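Local atomic coordinates of ADP-ribosylating toxin CARDS (Mycoplasma pneumoniae, PDB entry 4TLV), a protein that transfers the ADP-ribosyl group of NAD(+) onto multiple target proteins and causes vacuolation of mammalian cells as the main virulence factor of its bacterium. Residues Asp551-Ser560 and Tyr568-Glu579. Numbering follows the deposited sequence.
Sequences DNQQLKVIIS and YSTYDKVESNVE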
loop_
_atom_site.group_PDB
_atom_site.type_symbol
_atom_site.label_atom_id
_atom_site.label_comp_id
_atom_site.label_asym_id
_atom_site.label_seq_id
_atom_site.Cartn_x
_atom_site.Cartn_y
_atom_site.Cartn_z
ATOM N N ASP A 551 -3.949 -28.107 1.285
ATOM C CA ASP A 551 -4.007 -29.060 2.392
ATOM C C ASP A 551 -2.928 -28.736 3.417
ATOM O O ASP A 551 -2.417 -29.627 4.098
ATOM C CB ASP A 551 -3.845 -30.504 1.873
ATOM C CG ASP A 551 -4.315 -31.555 2.883
ATOM O OD1 ASP A 551 -5.122 -31.224 3.783
ATOM O OD2 ASP A 551 -3.877 -32.721 2.771
ATOM N N ASN A 552 -2.575 -27.453 3.514
ATOM C CA ASN A 552 -1.558 -26.991 4.464
ATOM C C ASN A 552 -0.182 -27.610 4.307
ATOM O O ASN A 552 0.575 -27.714 5.273
ATOM C CB ASN A 552 -2.053 -27.119 5.902
ATOM C CG ASN A 552 -3.168 -26.174 6.184
ATOM O OD1 ASN A 552 -3.177 -25.064 5.650
ATOM N ND2 ASN A 552 -4.138 -26.597 6.995
ATOM N N GLN A 553 0.149 -27.994 3.081
ATOM C CA GLN A 553 1.498 -28.454 2.773
ATOM C C GLN A 553 2.462 -27.326 3.041
ATOM O O GLN A 553 2.196 -26.180 2.646
ATOM C CB GLN A 553 1.602 -28.862 1.299
ATOM C CG GLN A 553 0.627 -29.957 0.876
ATOM C CD GLN A 553 -0.711 -29.434 0.352
ATOM O OE1 GLN A 553 -1.152 -28.323 0.669
ATOM N NE2 GLN A 553 -1.363 -30.249 -0.462
ATOM N N GLN A 554 3.581 -27.647 3.693
ATOM C CA GLN A 554 4.516 -26.632 4.157
ATOM C C GLN A 554 5.769 -26.494 3.297
ATOM O O GLN A 554 6.476 -27.470 3.013
ATOM C CB GLN A 554 4.923 -26.865 5.621
ATOM C CG GLN A 554 5.731 -25.701 6.184
ATOM C CD GLN A 554 6.081 -25.867 7.659
ATOM O OE1 GLN A 554 5.636 -26.813 8.316
ATOM N NE2 GLN A 554 6.877 -24.936 8.187
ATOM N N LEU A 555 6.043 -25.258 2.896
ATOM C CA LEU A 555 7.234 -24.947 2.107
ATOM C C LEU A 555 8.482 -25.047 2.972
ATOM O O LEU A 555 8.554 -24.439 4.041
ATOM C CB LEU A 555 7.126 -23.527 1.529
ATOM C CG LEU A 555 8.131 -23.156 0.445
ATOM C CD1 LEU A 555 7.891 -24.044 -0.796
ATOM C CD2 LEU A 555 8.029 -21.686 0.081
ATOM N N LYS A 556 9.473 -25.807 2.504
ATOM C CA LYS A 556 10.767 -25.876 3.167
ATOM C C LYS A 556 11.906 -25.994 2.157
ATOM O O LYS A 556 11.665 -26.168 0.960
ATOM C CB LYS A 556 10.823 -27.063 4.139
ATOM C CG LYS A 556 9.755 -27.047 5.212
ATOM C CD LYS A 556 10.079 -28.066 6.307
ATOM C CE LYS A 556 8.859 -28.382 7.153
ATOM N NZ LYS A 556 9.161 -29.463 8.139
ATOM N N VAL A 557 13.141 -25.895 2.649
ATOM C CA VAL A 557 14.328 -26.015 1.808
ATOM C C VAL A 557 15.340 -26.991 2.426
ATOM O O VAL A 557 15.581 -26.974 3.636
ATOM C CB VAL A 557 15.047 -24.669 1.628
ATOM C CG1 VAL A 557 16.141 -24.800 0.601
ATOM C CG2 VAL A 557 14.085 -23.598 1.190
ATOM N N ILE A 558 15.937 -27.834 1.592
ATOM C CA ILE A 558 16.967 -28.762 2.066
ATOM C C ILE A 558 18.258 -28.018 2.350
ATOM O O ILE A 558 18.701 -27.202 1.548
ATOM C CB ILE A 558 17.203 -29.913 1.056
ATOM C CG1 ILE A 558 15.910 -30.699 0.867
ATOM C CG2 ILE A 558 18.335 -30.824 1.547
ATOM C CD1 ILE A 558 15.953 -31.738 -0.258
ATOM N N ILE A 559 18.867 -28.282 3.504
ATOM C CA ILE A 559 20.018 -27.500 3.931
ATOM C C ILE A 559 21.364 -27.987 3.395
ATOM O O ILE A 559 22.222 -27.184 3.022
ATOM C CB ILE A 559 20.102 -27.408 5.479
ATOM C CG1 ILE A 559 18.969 -26.545 6.022
ATOM C CG2 ILE A 559 21.430 -26.838 5.891
ATOM C CD1 ILE A 559 19.026 -26.359 7.553
ATOM N N SER A 560 21.559 -29.298 3.363
ATOM C CA SER A 560 22.869 -29.818 2.984
ATOM C C SER A 560 22.730 -31.128 2.230
ATOM O O SER A 560 21.628 -31.659 2.091
ATOM C CB SER A 560 23.741 -30.005 4.225
ATOM O OG SER A 560 23.240 -31.066 5.011
ATOM N N TYR A 568 10.882 -27.696 -1.415
ATOM C CA TYR A 568 9.857 -28.726 -1.479
ATOM C C TYR A 568 8.720 -28.377 -0.534
ATOM O O TYR A 568 8.829 -27.436 0.251
ATOM C CB TYR A 568 10.469 -30.096 -1.112
ATOM C CG TYR A 568 10.887 -30.220 0.341
ATOM C CD1 TYR A 568 12.121 -29.737 0.781
ATOM C CD2 TYR A 568 10.049 -30.819 1.269
ATOM C CE1 TYR A 568 12.504 -29.839 2.116
ATOM C CE2 TYR A 568 10.422 -30.938 2.606
ATOM C CZ TYR A 568 11.647 -30.446 3.022
ATOM O OH TYR A 568 12.003 -30.557 4.350
ATOM N N SER A 569 7.617 -29.111 -0.612
ATOM C CA SER A 569 6.573 -28.976 0.399
ATOM C C SER A 569 6.305 -30.323 1.074
ATOM O O SER A 569 6.544 -31.379 0.478
ATOM C CB SER A 569 5.278 -28.398 -0.189
ATOM O OG SER A 569 4.649 -29.283 -1.107
ATOM N N THR A 570 5.785 -30.278 2.299
ATOM C CA THR A 570 5.688 -31.476 3.128
ATOM C C THR A 570 4.542 -31.455 4.136
ATOM O O THR A 570 4.076 -30.392 4.554
ATOM C CB THR A 570 7.020 -31.731 3.876
ATOM O OG1 THR A 570 6.909 -32.919 4.669
ATOM C CG2 THR A 570 7.382 -30.547 4.780
ATOM N N TYR A 571 4.085 -32.643 4.521
ATOM C CA TYR A 571 3.134 -32.777 5.616
ATOM C C TYR A 571 3.841 -32.943 6.970
ATOM O O TYR A 571 3.194 -32.922 8.015
ATOM C CB TYR A 571 2.201 -33.970 5.393
ATOM C CG TYR A 571 1.183 -33.793 4.291
ATOM C CD1 TYR A 571 0.211 -32.801 4.367
ATOM C CD2 TYR A 571 1.185 -34.625 3.178
ATOM C CE1 TYR A 571 -0.728 -32.642 3.363
ATOM C CE2 TYR A 571 0.255 -34.470 2.173
ATOM C CZ TYR A 571 -0.695 -33.479 2.269
ATOM O OH TYR A 571 -1.621 -33.337 1.270
ATOM N N ASP A 572 5.159 -33.122 6.953
ATOM C CA ASP A 572 5.903 -33.361 8.190
ATOM C C ASP A 572 6.301 -32.061 8.868
ATOM O O ASP A 572 7.083 -31.289 8.327
ATOM C CB ASP A 572 7.153 -34.197 7.917
ATOM C CG ASP A 572 6.823 -35.613 7.489
ATOM O OD1 ASP A 572 5.741 -36.118 7.875
ATOM O OD2 ASP A 572 7.648 -36.215 6.767
ATOM N N LYS A 573 5.769 -31.826 10.063
ATOM C CA LYS A 573 6.046 -30.583 10.780
ATOM C C LYS A 573 7.517 -30.499 11.190
ATOM O O LYS A 573 8.135 -29.434 11.109
ATOM C CB LYS A 573 5.135 -30.452 12.003
ATOM C CG LYS A 573 3.648 -30.508 11.679
ATOM C CD LYS A 573 2.806 -30.312 12.933
ATOM C CE LYS A 573 1.313 -30.385 12.629
ATOM N NZ LYS A 573 0.490 -30.164 13.856
ATOM N N VAL A 574 8.072 -31.629 11.615
ATOM C CA VAL A 574 9.465 -31.683 12.037
ATOM C C VAL A 574 10.277 -32.657 11.186
ATOM O O VAL A 574 9.860 -33.795 10.955
ATOM C CB VAL A 574 9.592 -32.079 13.524
ATOM C CG1 VAL A 574 9.079 -30.959 14.425
ATOM C CG2 VAL A 574 8.837 -33.375 13.794
ATOM N N GLU A 575 11.433 -32.192 10.719
ATOM C CA GLU A 575 12.351 -33.000 9.922
ATOM C C GLU A 575 13.767 -32.562 10.267
ATOM O O GLU A 575 13.959 -31.556 10.952
ATOM C CB GLU A 575 12.099 -32.789 8.420
ATOM C CG GLU A 575 10.691 -33.136 7.944
ATOM C CD GLU A 575 10.412 -32.634 6.531
ATOM O OE1 GLU A 575 10.414 -31.402 6.329
ATOM O OE2 GLU A 575 10.188 -33.465 5.621
ATOM N N SER A 576 14.763 -33.296 9.786
ATOM C CA SER A 576 16.151 -32.918 10.039
ATOM C C SER A 576 16.881 -32.514 8.751
ATOM O O SER A 576 16.494 -32.918 7.652
ATOM C CB SER A 576 16.891 -34.051 10.761
ATOM O OG SER A 576 16.606 -35.304 10.161
ATOM N N ASN A 577 17.922 -31.698 8.890
ATOM C CA ASN A 577 18.660 -31.206 7.736
ATOM C C ASN A 577 17.781 -30.354 6.819
ATOM O O ASN A 577 18.010 -30.292 5.608
ATOM C CB ASN A 577 19.239 -32.379 6.934
ATOM C CG ASN A 577 20.052 -31.921 5.737
ATOM O OD1 ASN A 577 20.870 -31.008 5.848
ATOM N ND2 ASN A 577 19.828 -32.548 4.583
ATOM N N VAL A 578 16.751 -29.725 7.378
ATOM C CA VAL A 578 15.919 -28.844 6.559
ATOM C C VAL A 578 15.652 -27.511 7.241
ATOM O O VAL A 578 15.723 -27.392 8.463
ATOM C CB VAL A 578 14.585 -29.490 6.154
ATOM C CG1 VAL A 578 14.834 -30.801 5.418
ATOM C CG2 VAL A 578 13.691 -29.690 7.364
ATOM N N GLU A 579 15.363 -26.507 6.429
ATOM C CA GLU A 579 15.086 -25.170 6.929
ATOM C C GLU A 579 13.625 -24.885 6.658
ATOM O O GLU A 579 13.196 -24.948 5.517
ATOM C CB GLU A 579 15.945 -24.149 6.192
ATOM C CG GLU A 579 15.754 -22.708 6.696
ATOM C CD GLU A 579 15.949 -22.609 8.204
ATOM O OE1 GLU A 579 17.108 -22.640 8.661
ATOM O OE2 GLU A 579 14.940 -22.523 8.936
#
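Lys556 reaches from its strand into the bend 571-577 and is held there by three oxygens, one of them weakly. Its chain runs out nearly straight past CG, bringing NZ far enough to give hydrogen bonds to Asp572 O (2.8 Å), in the carbonyl plane, and, weakly, to Lys573 O, and to make a salt bridge with Glu575 OE1 (2.9 Å). On the way the lysine slants past the Tyr568 ring, its CB forming an off-centre CH-pi contact 4.1 Å from the ring centroid, while CE touches Thr570 CG2. Tyr568 OH donates to the same Glu575 OE1, which thus accepts from the lysine and the phenol on opposite faces of the carboxylate plane. The nearby ammonium would probably favour a charged carboxylate here. Ile558 CG1, turned beside its own backbone N (chi1 -61°), meets Tyr568 CE1 at 3.7 Å, the two side chains crossing at about a right angle.

At one end Asn577 faces Ser560 with both amide atoms: OD1 accepts from Ser560 OG, and ND2 gives a straight bond to Ser560 O (3.2 Å). At the other, Tyr571 OH makes a weak bond to Asp551 OD2, carboxylate and ring 70° apart, while Gln553 lies alongside the ring, its amide held by Leu498 O.

Strand 554-558 lies between two antiparallel partners, bonded along one edge to 568-570, its hairpin mate, through Gln554 and Lys556, and along the other to 578-579 through Val557. In the D3 beta-trefoil, Leu555 and Tyr568 pack on strand 506-512, Gln554 and Leu555 touch strand 543-548, and Val557 and Ile559 meet Trp448 and Trp450 of strand 448-450.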